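Side-chain contacts in nucleoporin nup120 (Schizosaccharomyces pombe, PDB 4GQ2), which serves as a structural component of the nuclear pore complex, whose nucleoporins can also dock transiently associated nuclear transport factors: residues 310-315 with 350-355; 336-341 with 375-380; 185-190 with 239-244; 62-67 with 525-530. One frame throughout, in Å; residues are numbered along the deposited sequence.

Contact 1. Residues 310-315 with 350-355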
loop_
_atom_site.group_PDB
_atom_site.type_symbol
_atom_site.label_atom_id
_atom_site.label_comp_id
_atom_site.label_asym_id
_atom_site.label_seq_id
_atom_site.Cartn_x
_atom_site.Cartn_y
_atom_site.Cartn_z
ATOM N N PHE A 310 -0.872 -6.115 -44.182
ATOM C CA PHE A 310 -1.963 -6.993 -43.783
ATOM C C PHE A 310 -3.090 -7.021 -44.812
ATOM O O PHE A 310 -3.374 -6.014 -45.459
ATOM C CB PHE A 310 -2.523 -6.561 -42.426
ATOM C CG PHE A 310 -1.581 -6.778 -41.272
ATOM C CD1 PHE A 310 -0.667 -5.795 -40.906
ATOM C CD2 PHE A 310 -1.625 -7.957 -40.535
ATOM C CE1 PHE A 310 0.196 -5.989 -39.840
ATOM C CE2 PHE A 310 -0.768 -8.158 -39.464
ATOM C CZ PHE A 310 0.143 -7.172 -39.116
ATOM N N SER A 311 -3.730 -8.180 -44.946
ATOM C CA SER A 311 -4.890 -8.338 -45.819
ATOM C C SER A 311 -6.126 -8.756 -45.033
ATOM O O SER A 311 -6.019 -9.419 -44.003
ATOM C CB SER A 311 -4.605 -9.371 -46.909
ATOM O OG SER A 311 -3.727 -8.852 -47.888
ATOM N N ILE A 312 -7.297 -8.356 -45.522
ATOM C CA ILE A 312 -8.568 -8.855 -45.000
ATOM C C ILE A 312 -9.336 -9.576 -46.112
ATOM O O ILE A 312 -9.360 -9.122 -47.255
ATOM C CB ILE A 312 -9.421 -7.733 -44.357
ATOM C CG1 ILE A 312 -8.771 -7.254 -43.048
ATOM C CG2 ILE A 312 -10.850 -8.207 -44.102
ATOM C CD1 ILE A 312 -9.469 -6.086 -42.370
ATOM N N TYR A 313 -9.939 -10.711 -45.767
ATOM C CA TYR A 313 -10.727 -11.503 -46.698
ATOM C C TYR A 313 -12.107 -11.784 -46.124
ATOM O O TYR A 313 -12.253 -12.005 -44.922
ATOM C CB TYR A 313 -10.038 -12.838 -46.986
ATOM C CG TYR A 313 -8.739 -12.741 -47.753
ATOM C CD1 TYR A 313 -7.551 -12.416 -47.105
ATOM C CD2 TYR A 313 -8.692 -13.001 -49.126
ATOM C CE1 TYR A 313 -6.357 -12.334 -47.800
ATOM C CE2 TYR A 313 -7.495 -12.926 -49.830
ATOM C CZ TYR A 313 -6.333 -12.591 -49.158
ATOM O OH TYR A 313 -5.136 -12.505 -49.830
ATOM N N LYS A 314 -13.112 -11.785 -46.995
ATOM C CA LYS A 314 -14.465 -12.185 -46.629
ATOM C C LYS A 314 -14.673 -13.650 -46.995
ATOM O O LYS A 314 -14.298 -14.084 -48.088
ATOM C CB LYS A 314 -15.495 -11.302 -47.351
ATOM C CG LYS A 314 -16.953 -11.643 -47.077
ATOM C CD LYS A 314 -17.481 -10.967 -45.820
ATOM C CE LYS A 314 -18.832 -11.526 -45.385
ATOM N NZ LYS A 314 -19.964 -11.084 -46.246
ATOM N N LEU A 315 -15.251 -14.410 -46.070
ATOM C CA LEU A 315 -15.651 -15.780 -46.352
ATOM C C LEU A 315 -17.131 -15.806 -46.710
ATOM O O LEU A 315 -17.982 -15.347 -45.939
ATOM C CB LEU A 315 -15.385 -16.705 -45.161
ATOM C CG LEU A 315 -14.734 -18.078 -45.397
ATOM C CD1 LEU A 315 -14.988 -18.973 -44.198
ATOM C CD2 LEU A 315 -15.190 -18.786 -46.669
ATOM N N PHE A 350 -1.495 -10.674 -33.403
ATOM C CA PHE A 350 -2.454 -9.637 -33.786
ATOM C C PHE A 350 -3.891 -10.145 -33.680
ATOM O O PHE A 350 -4.131 -11.353 -33.698
ATOM C CB PHE A 350 -2.136 -9.055 -35.183
ATOM C CG PHE A 350 -2.256 -10.045 -36.313
ATOM C CD1 PHE A 350 -1.258 -10.980 -36.550
ATOM C CD2 PHE A 350 -3.360 -10.022 -37.158
ATOM C CE1 PHE A 350 -1.367 -11.888 -37.593
ATOM C CE2 PHE A 350 -3.476 -10.927 -38.205
ATOM C CZ PHE A 350 -2.476 -11.861 -38.423
ATOM N N GLN A 351 -4.836 -9.224 -33.529
ATOM C CA GLN A 351 -6.257 -9.577 -33.471
ATOM C C GLN A 351 -7.062 -8.739 -34.462
ATOM O O GLN A 351 -6.600 -7.687 -34.902
ATOM C CB GLN A 351 -6.829 -9.378 -32.061
ATOM C CG GLN A 351 -6.215 -10.244 -30.984
ATOM C CD GLN A 351 -6.757 -11.651 -30.975
ATOM O OE1 GLN A 351 -7.729 -11.944 -30.283
ATOM N NE2 GLN A 351 -6.129 -12.537 -31.743
ATOM N N LEU A 352 -8.269 -9.202 -34.780
ATOM C CA LEU A 352 -9.165 -8.493 -35.688
ATOM C C LEU A 352 -10.571 -8.392 -35.100
ATOM O O LEU A 352 -11.113 -9.379 -34.593
ATOM C CB LEU A 352 -9.196 -9.191 -37.053
ATOM C CG LEU A 352 -10.163 -8.704 -38.133
ATOM C CD1 LEU A 352 -9.754 -7.342 -38.675
ATOM C CD2 LEU A 352 -10.248 -9.731 -39.256
ATOM N N ILE A 353 -11.151 -7.195 -35.167
ATOM C CA ILE A 353 -12.479 -6.938 -34.608
ATOM C C ILE A 353 -13.338 -6.108 -35.570
ATOM O O ILE A 353 -12.971 -4.989 -35.934
ATOM C CB ILE A 353 -12.393 -6.220 -33.232
ATOM C CG1 ILE A 353 -11.573 -7.034 -32.221
ATOM C CG2 ILE A 353 -13.782 -5.947 -32.660
ATOM C CD1 ILE A 353 -10.118 -6.633 -32.126
ATOM N N SER A 354 -14.475 -6.668 -35.984
ATOM C CA SER A 354 -15.482 -5.921 -36.747
ATOM C C SER A 354 -16.576 -5.411 -35.811
ATOM O O SER A 354 -16.876 -6.042 -34.794
ATOM C CB SER A 354 -16.076 -6.772 -37.875
ATOM O OG SER A 354 -16.671 -7.958 -37.383
ATOM N N SER A 355 -17.175 -4.278 -36.160
ATOM C CA SER A 355 -18.001 -3.524 -35.210
ATOM C C SER A 355 -19.507 -3.844 -35.198
ATOM O O SER A 355 -20.285 -3.122 -34.563
ATOM C CB SER A 355 -17.771 -2.017 -35.390
ATOM O OG SER A 355 -17.902 -1.642 -36.749
#
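Phe310 and Ile312 meet Phe350 and Leu352 across two strands that run the same way but splay apart, the CA atoms of Ile312 and Leu352 being 9.3 Å apart and those of Phe310 and Phe350 10.4 Å. At such a spacing only side chains bridge the gap: Phe310, Phe350 and Leu352 point across it, and Ile312 gets there with its CD1. Phe310 drives the edge of its ring at the face of Phe350 in a T-shaped (edge-to-face) stack, with ring centroids 5.2 Å apart and planes at 65°. The leading atom is Phe310 CE2, which stands 3.8 Å above the middle of the Phe350 ring. Phe350 CG sits between the backbone N and the carbonyl carbon (chi1 64°), and this presents the ring broadside to the incoming edge. Strand 309-317 belongs to a four-stranded antiparallel blade of the beta-propeller, while strand 346-354 is an edge strand of another, mixed sheet, and the contact is part of the apolar seam between them. Tyr301 meets the Phe310 ring, and Ala299 and Leu364 pack against Phe350. An alanine in place of Phe350 would probably take away the face against which the Phe310 edge rests. Farther along the seam Ile312 CD1 touches Leu352 CD1 at 3.9 Å, aliphatic chains that suit a buried site because they bring no polar group of their own. On the second strand, Gln351 NE2 bonds the carbonyl O of Phe350 (3.0 Å).

Contact 2. Residues 336-341 with 375-380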
loop_
_atom_site.group_PDB
_atom_site.type_symbol
_atom_site.label_atom_id
_atom_site.label_comp_id
_atom_site.label_asym_id
_atom_site.label_seq_id
_atom_site.Cartn_x
_atom_site.Cartn_y
_atom_site.Cartn_z
ATOM N N SER A 336 2.620 1.539 -39.065
ATOM C CA SER A 336 3.466 2.701 -38.843
ATOM C C SER A 336 4.866 2.220 -38.474
ATOM O O SER A 336 5.081 1.024 -38.255
ATOM C CB SER A 336 2.898 3.552 -37.714
ATOM O OG SER A 336 1.504 3.341 -37.583
ATOM N N LEU A 337 5.814 3.147 -38.412
ATOM C CA LEU A 337 7.177 2.820 -38.014
ATOM C C LEU A 337 7.267 2.539 -36.505
ATOM O O LEU A 337 6.852 3.372 -35.694
ATOM C CB LEU A 337 8.144 3.946 -38.420
ATOM C CG LEU A 337 7.948 5.376 -37.885
ATOM C CD1 LEU A 337 9.282 6.098 -37.754
ATOM C CD2 LEU A 337 6.969 6.190 -38.726
ATOM N N PRO A 338 7.745 1.335 -36.120
ATOM C CA PRO A 338 8.284 1.216 -34.772
ATOM C C PRO A 338 9.564 2.039 -34.646
ATOM O O PRO A 338 10.235 2.293 -35.645
ATOM C CB PRO A 338 8.567 -0.281 -34.644
ATOM C CG PRO A 338 7.509 -0.907 -35.484
ATOM C CD PRO A 338 7.411 0.009 -36.677
ATOM N N ASP A 339 9.884 2.433 -33.419
ATOM C CA ASP A 339 10.880 3.472 -33.123
ATOM C C ASP A 339 12.247 3.384 -33.825
ATOM O O ASP A 339 12.442 4.001 -34.876
ATOM C CB ASP A 339 11.060 3.572 -31.609
ATOM C CG ASP A 339 11.014 2.222 -30.942
ATOM O OD1 ASP A 339 12.017 1.481 -31.037
ATOM O OD2 ASP A 339 9.969 1.896 -30.343
ATOM N N ASP A 340 13.186 2.635 -33.247
ATOM C CA ASP A 340 14.584 2.677 -33.694
ATOM C C ASP A 340 14.966 1.559 -34.667
ATOM O O ASP A 340 15.590 0.570 -34.280
ATOM C CB ASP A 340 15.534 2.704 -32.489
ATOM C CG ASP A 340 15.643 4.082 -31.857
ATOM O OD1 ASP A 340 15.890 5.063 -32.592
ATOM O OD2 ASP A 340 15.494 4.186 -30.620
ATOM N N GLU A 341 14.614 1.746 -35.937
ATOM C CA GLU A 341 14.812 0.712 -36.960
ATOM C C GLU A 341 16.247 0.575 -37.499
ATOM O O GLU A 341 16.501 0.685 -38.704
ATOM C CB GLU A 341 13.787 0.868 -38.083
ATOM C CG GLU A 341 12.359 0.586 -37.635
ATOM C CD GLU A 341 11.332 1.464 -38.330
ATOM O OE1 GLU A 341 11.705 2.539 -38.847
ATOM O OE2 GLU A 341 10.142 1.089 -38.343
ATOM N N VAL A 375 5.876 -3.121 -28.599
ATOM C CA VAL A 375 4.980 -2.055 -29.058
ATOM C C VAL A 375 3.625 -2.619 -29.468
ATOM O O VAL A 375 3.542 -3.633 -30.158
ATOM C CB VAL A 375 5.569 -1.225 -30.227
ATOM C CG1 VAL A 375 4.577 -0.157 -30.682
ATOM C CG2 VAL A 375 6.878 -0.561 -29.819
ATOM N N ILE A 376 2.563 -1.959 -29.025
ATOM C CA ILE A 376 1.213 -2.314 -29.443
ATOM C C ILE A 376 0.655 -1.214 -30.341
ATOM O O ILE A 376 0.769 -0.023 -30.026
ATOM C CB ILE A 376 0.281 -2.601 -28.235
ATOM C CG1 ILE A 376 0.519 -4.009 -27.681
ATOM C CG2 ILE A 376 -1.181 -2.524 -28.638
ATOM C CD1 ILE A 376 1.755 -4.155 -26.824
ATOM N N GLN A 377 0.065 -1.626 -31.462
ATOM C CA GLN A 377 -0.577 -0.701 -32.393
ATOM C C GLN A 377 -2.035 -1.066 -32.625
ATOM O O GLN A 377 -2.375 -2.248 -32.738
ATOM C CB GLN A 377 0.131 -0.724 -33.748
ATOM C CG GLN A 377 1.597 -0.321 -33.751
ATOM C CD GLN A 377 2.224 -0.472 -35.127
ATOM O OE1 GLN A 377 1.716 -1.211 -35.975
ATOM N NE2 GLN A 377 3.332 0.226 -35.356
ATOM N N LYS A 378 -2.888 -0.047 -32.703
ATOM C CA LYS A 378 -4.264 -0.208 -33.170
ATOM C C LYS A 378 -4.453 0.498 -34.510
ATOM O O LYS A 378 -3.879 1.566 -34.747
ATOM C CB LYS A 378 -5.254 0.368 -32.162
ATOM C CG LYS A 378 -5.635 -0.564 -31.032
ATOM C CD LYS A 378 -6.691 0.076 -30.142
ATOM C CE LYS A 378 -7.130 -0.876 -29.039
ATOM N NZ LYS A 378 -8.047 -0.234 -28.057
ATOM N N CYS A 379 -5.260 -0.106 -35.380
ATOM C CA CYS A 379 -5.669 0.526 -36.628
ATOM C C CYS A 379 -7.177 0.493 -36.786
ATOM O O CYS A 379 -7.789 -0.580 -36.809
ATOM C CB CYS A 379 -5.024 -0.151 -37.840
ATOM S SG CYS A 379 -5.814 0.259 -39.424
ATOM N N ASN A 380 -7.767 1.681 -36.887
ATOM C CA ASN A 380 -9.154 1.818 -37.292
ATOM C C ASN A 380 -9.235 1.918 -38.805
ATOM O O ASN A 380 -8.878 2.947 -39.396
ATOM C CB ASN A 380 -9.805 3.037 -36.633
ATOM C CG ASN A 380 -10.750 2.658 -35.506
ATOM O OD1 ASN A 380 -10.551 3.052 -34.358
ATOM N ND2 ASN A 380 -11.789 1.891 -35.833
#
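The carboxamide of Gln377 is flanked loosely at NE2 by two groups of the 336-341 loop: Ser336 CB, 4.1 Å from NE2, stands off one side of the amide plane, and Pro338 CD, 4.3 Å from NE2, is displaced to the other. Trp393 also packs on Gln377. NE2 gives the carbonyl O of Ser336 a hydrogen bond that is weak, 3.5 Å long though fairly straight at 156°. The side chain reaches the loop because it is extended beyond CG (chi2 176°), a length that suits glutamine here, where the CA of Gln377 lies 8.3 Å from the CA of Ser336. The second flat group is the carboxylate of Asp339. Its OD1 accepts the backbone N of Asp340 at 2.8 Å, on the anti side. The Asp339 and Val375 side chains pass in opposite senses, OD2 coming to 4.0 Å from CG2. The loop links strand 324-328 of one propeller blade to strand 346-354 of the next sheet, in which strand 373-382 also lies; Trp345 packs on Pro338, Asp339 and Val375 alike. Gln377 OE1 has a weak bond from Trp368 NE1, so one end of the amide accepts and the other donates, which would favour, if only modestly, this setting of the amide.

Contact 3. Residues 185-190 with 239-244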
loop_
_atom_site.group_PDB
_atom_site.type_symbol
_atom_site.label_atom_id
_atom_site.label_comp_id
_atom_site.label_asym_id
_atom_site.label_seq_id
_atom_site.Cartn_x
_atom_site.Cartn_y
_atom_site.Cartn_z
ATOM N N CYS A 185 -7.719 -30.772 -34.308
ATOM C CA CYS A 185 -6.788 -30.950 -35.410
ATOM C C CYS A 185 -5.371 -30.611 -34.984
ATOM O O CYS A 185 -5.145 -29.641 -34.261
ATOM C CB CYS A 185 -7.181 -30.080 -36.597
ATOM S SG CYS A 185 -8.759 -30.535 -37.336
ATOM N N VAL A 186 -4.423 -31.419 -35.447
ATOM C CA VAL A 186 -3.014 -31.242 -35.137
ATOM C C VAL A 186 -2.223 -31.358 -36.437
ATOM O O VAL A 186 -2.309 -32.365 -37.140
ATOM C CB VAL A 186 -2.526 -32.299 -34.117
ATOM C CG1 VAL A 186 -1.040 -32.145 -33.830
ATOM C CG2 VAL A 186 -3.331 -32.221 -32.830
ATOM N N SER A 187 -1.469 -30.313 -36.763
ATOM C CA SER A 187 -0.614 -30.319 -37.946
ATOM C C SER A 187 0.811 -30.673 -37.552
ATOM O O SER A 187 1.214 -30.486 -36.394
ATOM C CB SER A 187 -0.652 -28.961 -38.656
ATOM O OG SER A 187 -0.061 -27.945 -37.863
ATOM N N PHE A 188 1.576 -31.170 -38.519
ATOM C CA PHE A 188 2.915 -31.670 -38.237
ATOM C C PHE A 188 4.008 -30.799 -38.829
ATOM O O PHE A 188 3.820 -30.182 -39.874
ATOM C CB PHE A 188 3.050 -33.126 -38.684
ATOM C CG PHE A 188 2.052 -34.045 -38.037
ATOM C CD1 PHE A 188 2.247 -34.501 -36.734
ATOM C CD2 PHE A 188 0.905 -34.441 -38.722
ATOM C CE1 PHE A 188 1.325 -35.345 -36.136
ATOM C CE2 PHE A 188 -0.022 -35.286 -38.125
ATOM C CZ PHE A 188 0.190 -35.740 -36.832
ATOM N N PHE A 189 5.150 -30.764 -38.145
ATOM C CA PHE A 189 6.244 -29.864 -38.490
ATOM C C PHE A 189 6.762 -30.052 -39.917
ATOM O O PHE A 189 7.054 -29.067 -40.603
ATOM C CB PHE A 189 7.397 -30.008 -37.490
ATOM C CG PHE A 189 8.548 -29.090 -37.770
ATOM C CD1 PHE A 189 8.574 -27.809 -37.234
ATOM C CD2 PHE A 189 9.591 -29.494 -38.592
ATOM C CE1 PHE A 189 9.627 -26.951 -37.503
ATOM C CE2 PHE A 189 10.647 -28.642 -38.869
ATOM C CZ PHE A 189 10.667 -27.369 -38.322
ATOM N N ASN A 190 6.883 -31.310 -40.347
ATOM C CA ASN A 190 7.422 -31.628 -41.674
ATOM C C ASN A 190 6.336 -31.776 -42.745
ATOM O O ASN A 190 6.623 -32.136 -43.886
ATOM C CB ASN A 190 8.322 -32.875 -41.619
ATOM C CG ASN A 190 9.500 -32.710 -40.667
ATOM O OD1 ASN A 190 9.327 -32.645 -39.451
ATOM N ND2 ASN A 190 10.703 -32.654 -41.216
ATOM N N ILE A 239 1.560 -23.713 -41.686
ATOM C CA ILE A 239 2.339 -22.735 -40.924
ATOM C C ILE A 239 1.449 -21.801 -40.101
ATOM O O ILE A 239 1.949 -20.980 -39.337
ATOM C CB ILE A 239 3.299 -21.923 -41.821
ATOM C CG1 ILE A 239 2.523 -21.150 -42.891
ATOM C CG2 ILE A 239 4.346 -22.844 -42.437
ATOM C CD1 ILE A 239 3.258 -19.938 -43.427
ATOM N N SER A 240 0.135 -21.945 -40.270
ATOM C CA SER A 240 -0.861 -21.175 -39.527
ATOM C C SER A 240 -2.256 -21.713 -39.849
ATOM O O SER A 240 -2.610 -21.861 -41.020
ATOM C CB SER A 240 -0.774 -19.688 -39.894
ATOM O OG SER A 240 -1.223 -18.860 -38.837
ATOM N N MET A 241 -3.041 -22.015 -38.818
ATOM C CA MET A 241 -4.424 -22.467 -39.021
ATOM C C MET A 241 -5.391 -21.992 -37.938
ATOM O O MET A 241 -5.028 -21.910 -36.761
ATOM C CB MET A 241 -4.506 -23.994 -39.187
ATOM C CG MET A 241 -3.924 -24.817 -38.047
ATOM S SD MET A 241 -4.429 -26.547 -38.158
ATOM C CE MET A 241 -3.519 -27.271 -36.799
ATOM N N ILE A 242 -6.617 -21.680 -38.359
ATOM C CA ILE A 242 -7.678 -21.228 -37.454
ATOM C C ILE A 242 -9.021 -21.899 -37.750
ATOM O O ILE A 242 -9.371 -22.148 -38.904
ATOM C CB ILE A 242 -7.857 -19.688 -37.461
ATOM C CG1 ILE A 242 -7.943 -19.148 -38.893
ATOM C CG2 ILE A 242 -6.733 -19.009 -36.687
ATOM C CD1 ILE A 242 -8.555 -17.766 -39.002
ATOM N N PHE A 243 -9.761 -22.184 -36.686
ATOM C CA PHE A 243 -11.072 -22.801 -36.771
ATOM C C PHE A 243 -12.159 -21.732 -36.705
ATOM O O PHE A 243 -12.087 -20.824 -35.880
ATOM C CB PHE A 243 -11.235 -23.811 -35.629
ATOM C CG PHE A 243 -12.654 -24.259 -35.400
ATOM C CD1 PHE A 243 -13.335 -25.004 -36.363
ATOM C CD2 PHE A 243 -13.308 -23.951 -34.207
ATOM C CE1 PHE A 243 -14.638 -25.431 -36.139
ATOM C CE2 PHE A 243 -14.613 -24.369 -33.981
ATOM C CZ PHE A 243 -15.279 -25.112 -34.947
ATOM N N LEU A 244 -13.156 -21.848 -37.581
ATOM C CA LEU A 244 -14.270 -20.902 -37.632
ATOM C C LEU A 244 -15.599 -21.614 -37.407
ATOM O O LEU A 244 -15.686 -22.831 -37.534
ATOM C CB LEU A 244 -14.304 -20.172 -38.977
ATOM C CG LEU A 244 -13.018 -19.611 -39.593
ATOM C CD1 LEU A 244 -13.319 -19.032 -40.965
ATOM C CD2 LEU A 244 -12.364 -18.560 -38.708
#
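Strand 185-188, with Cys185 and Ser187 turned to its neighbour, lies almost exactly antiparallel to strand 240-244, which offers Met241; their axes make 173° and approach to 9.4 Å, too far for the backbones to pair. Met241 spans the interval almost by itself. Its CG lies between the backbone N and the carbonyl carbon (chi1 57°), and from there the chain runs straight, so that the terminal methyl CE lands on the peptide backbone opposite. CE rests on the main chain between Cys185 and Ser187, 3.8 Å from the carbonyl O of Cys185 and 3.7 Å from both Ser187 N and Ser187 OG. The two strands belong to successive four-stranded antiparallel blades of the beta-propeller, 183-188 being the second strand of its blade and 238-244 the first of the following one, so the methionine packs blade against blade. In strand 238-244 a classic beta bulge, with Ile239 and Ser240 both facing Leu253, accompanies the corner that the chain turns there. Leu175 and Leu193, from strands flanking 183-188, also touch Met241, as does Met252 from its own blade. A long, unbranched, flexible thioether suits such a span, and a small serine opposite lets the methyl come close to the main chain.

Contact 4. Residues 62-67 with 525-530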
loop_
_atom_site.group_PDB
_atom_site.type_symbol
_atom_site.label_atom_id
_atom_site.label_comp_id
_atom_site.label_asym_id
_atom_site.label_seq_id
_atom_site.Cartn_x
_atom_site.Cartn_y
_atom_site.Cartn_z
ATOM N N VAL A 62 -5.180 -16.158 -23.246
ATOM C CA VAL A 62 -6.395 -16.188 -22.445
ATOM C C VAL A 62 -7.570 -16.639 -23.307
ATOM O O VAL A 62 -7.734 -16.190 -24.441
ATOM C CB VAL A 62 -6.702 -14.873 -21.637
ATOM C CG1 VAL A 62 -5.445 -14.078 -21.305
ATOM C CG2 VAL A 62 -7.728 -13.995 -22.329
ATOM N N TYR A 63 -8.360 -17.546 -22.749
ATOM C CA TYR A 63 -9.514 -18.122 -23.411
ATOM C C TYR A 63 -10.787 -17.694 -22.702
ATOM O O TYR A 63 -10.867 -17.729 -21.470
ATOM C CB TYR A 63 -9.408 -19.651 -23.402
ATOM C CG TYR A 63 -10.609 -20.349 -23.982
ATOM C CD1 TYR A 63 -10.803 -20.405 -25.361
ATOM C CD2 TYR A 63 -11.560 -20.952 -23.152
ATOM C CE1 TYR A 63 -11.907 -21.044 -25.904
ATOM C CE2 TYR A 63 -12.666 -21.595 -23.682
ATOM C CZ TYR A 63 -12.836 -21.636 -25.058
ATOM O OH TYR A 63 -13.929 -22.269 -25.602
ATOM N N THR A 64 -11.791 -17.312 -23.482
ATOM C CA THR A 64 -13.081 -16.934 -22.918
ATOM C C THR A 64 -14.192 -17.925 -23.300
ATOM O O THR A 64 -14.419 -18.188 -24.483
ATOM C CB THR A 64 -13.450 -15.468 -23.262
ATOM O OG1 THR A 64 -14.735 -15.148 -22.713
ATOM C CG2 THR A 64 -13.451 -15.227 -24.778
ATOM N N SER A 65 -14.848 -18.487 -22.282
ATOM C CA SER A 65 -15.986 -19.396 -22.462
ATOM C C SER A 65 -17.249 -18.562 -22.650
ATOM O O SER A 65 -18.092 -18.465 -21.751
ATOM C CB SER A 65 -16.147 -20.320 -21.247
ATOM O OG SER A 65 -14.926 -20.932 -20.874
ATOM N N ASN A 66 -17.373 -17.978 -23.840
ATOM C CA ASN A 66 -18.307 -16.877 -24.107
ATOM C C ASN A 66 -19.812 -17.147 -23.955
ATOM O O ASN A 66 -20.615 -16.217 -24.055
ATOM C CB ASN A 66 -18.011 -16.241 -25.478
ATOM C CG ASN A 66 -17.842 -17.269 -26.586
ATOM O OD1 ASN A 66 -17.084 -18.233 -26.452
ATOM N ND2 ASN A 66 -18.537 -17.057 -27.698
ATOM N N LYS A 67 -20.192 -18.396 -23.692
ATOM C CA LYS A 67 -21.612 -18.756 -23.662
ATOM C C LYS A 67 -22.174 -19.092 -22.268
ATOM O O LYS A 67 -23.390 -19.219 -22.108
ATOM C CB LYS A 67 -21.901 -19.886 -24.662
ATOM C CG LYS A 67 -22.989 -19.563 -25.685
ATOM C CD LYS A 67 -24.388 -19.587 -25.083
ATOM C CE LYS A 67 -25.393 -18.898 -25.988
ATOM N NZ LYS A 67 -26.738 -18.833 -25.355
ATOM N N PHE A 525 -8.380 -10.657 -27.862
ATOM C CA PHE A 525 -9.570 -9.840 -27.705
ATOM C C PHE A 525 -10.619 -10.695 -27.023
ATOM O O PHE A 525 -10.846 -11.840 -27.408
ATOM C CB PHE A 525 -10.080 -9.332 -29.057
ATOM C CG PHE A 525 -11.306 -8.461 -28.957
ATOM C CD1 PHE A 525 -11.200 -7.123 -28.579
ATOM C CD2 PHE A 525 -12.566 -8.974 -29.251
ATOM C CE1 PHE A 525 -12.326 -6.314 -28.489
ATOM C CE2 PHE A 525 -13.696 -8.171 -29.159
ATOM C CZ PHE A 525 -13.575 -6.842 -28.777
ATOM N N ASP A 526 -11.224 -10.143 -25.979
ATOM C CA ASP A 526 -12.314 -10.797 -25.292
ATOM C C ASP A 526 -13.576 -10.052 -25.689
ATOM O O ASP A 526 -13.732 -8.875 -25.347
ATOM C CB ASP A 526 -12.101 -10.752 -23.777
ATOM C CG ASP A 526 -13.196 -11.472 -23.000
ATOM O OD1 ASP A 526 -14.065 -12.121 -23.614
ATOM O OD2 ASP A 526 -13.181 -11.395 -21.756
ATOM N N PRO A 527 -14.466 -10.720 -26.445
ATOM C CA PRO A 527 -15.727 -10.102 -26.864
ATOM C C PRO A 527 -16.749 -10.053 -25.732
ATOM O O PRO A 527 -17.606 -9.165 -25.717
ATOM C CB PRO A 527 -16.213 -11.017 -27.991
ATOM C CG PRO A 527 -15.609 -12.347 -27.690
ATOM C CD PRO A 527 -14.305 -12.084 -26.987
ATOM N N SER A 528 -16.654 -11.007 -24.803
ATOM C CA SER A 528 -17.515 -11.064 -23.623
ATOM C C SER A 528 -17.387 -9.777 -22.810
ATOM O O SER A 528 -18.388 -9.132 -22.496
ATOM C CB SER A 528 -17.161 -12.285 -22.768
ATOM O OG SER A 528 -17.834 -12.256 -21.524
ATOM N N ASN A 529 -16.150 -9.419 -22.478
ATOM C CA ASN A 529 -15.825 -8.086 -21.981
ATOM C C ASN A 529 -15.661 -7.146 -23.172
ATOM O O ASN A 529 -15.989 -7.502 -24.299
ATOM C CB ASN A 529 -14.536 -8.132 -21.154
ATOM C CG ASN A 529 -14.700 -8.901 -19.853
ATOM O OD1 ASN A 529 -15.507 -8.533 -19.003
ATOM N ND2 ASN A 529 -13.922 -9.970 -19.687
ATOM N N ALA A 530 -15.159 -5.946 -22.933
ATOM C CA ALA A 530 -14.823 -5.054 -24.036
ATOM C C ALA A 530 -13.332 -5.153 -24.373
ATOM O O ALA A 530 -12.840 -4.457 -25.262
ATOM C CB ALA A 530 -15.184 -3.628 -23.662
#
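Thr64, on strand 59-64, meets the 525-530 loop with every atom of its side chain. CB is already 3.4 Å from Asp526 OD1. Beyond it the branches part: the methyl CG2 comes to 3.4 Å from Asp526 OD1 and 3.9 Å from Pro527 CD, while the hydroxyl OG1 donates a weak hydrogen bond to Asp526 OD1 at 3.2 Å. That one carboxylate oxygen thus lies close to all three side-chain atoms. OG1 also lies against Ser528 CB, whose own hydroxyl bonds Ser71 OG. OG1 reaches the loop because it is directed opposite the backbone N (chi1 179°), and a threonine suits the place in carrying a hydroxyl for the acid beside a methyl that reaches both acid and proline. Strand 59-64 is an edge strand of its sheet, and the loop joins strands 520-525 and 532-536 of the mixed sheet that also includes the N-terminal strand 3-11; the contact thus brings early and late portions of the propeller chain together. Within the loop, Asp526 OD1 also accepts a weak bond from Ser528 N (3.1 Å, 128°), as in an Asx turn. OD2 takes Asn529 ND2 at 2.6 Å, on the anti side and 35° out of the carboxylate plane, and is bonded also to Thr73 OG1. An alanine at Asp526 would probably leave the Thr64 hydroxyl and Ser528 N without OD1, and Asn529 ND2 and Thr73 OG1 without OD2.

How the contacts relate
All four contacts lie in the beta-propeller region, and contact 1 is the one that touches two others. Its Leu315 CD1 packs on Leu244 CD1 of contact 3 at 3.6 Å, and its Gln351 OE1 probably accepts a hydrogen bond from Phe525 N of contact 4 at 2.8 Å, beside a packing of Ile353 on Phe525. Contact 2 touches none of the others, but its strand 373-382 lies in the same sheet as strand 346-354 of contact 1; the centres of contacts 1 and 2 are 18 Å apart. Contacts 2 and 3 are the farthest apart, 28 Å between centres. Along the chain, contact 4 closes a loop of 457 residues that encloses the other three, while contacts 1 and 2 interleave.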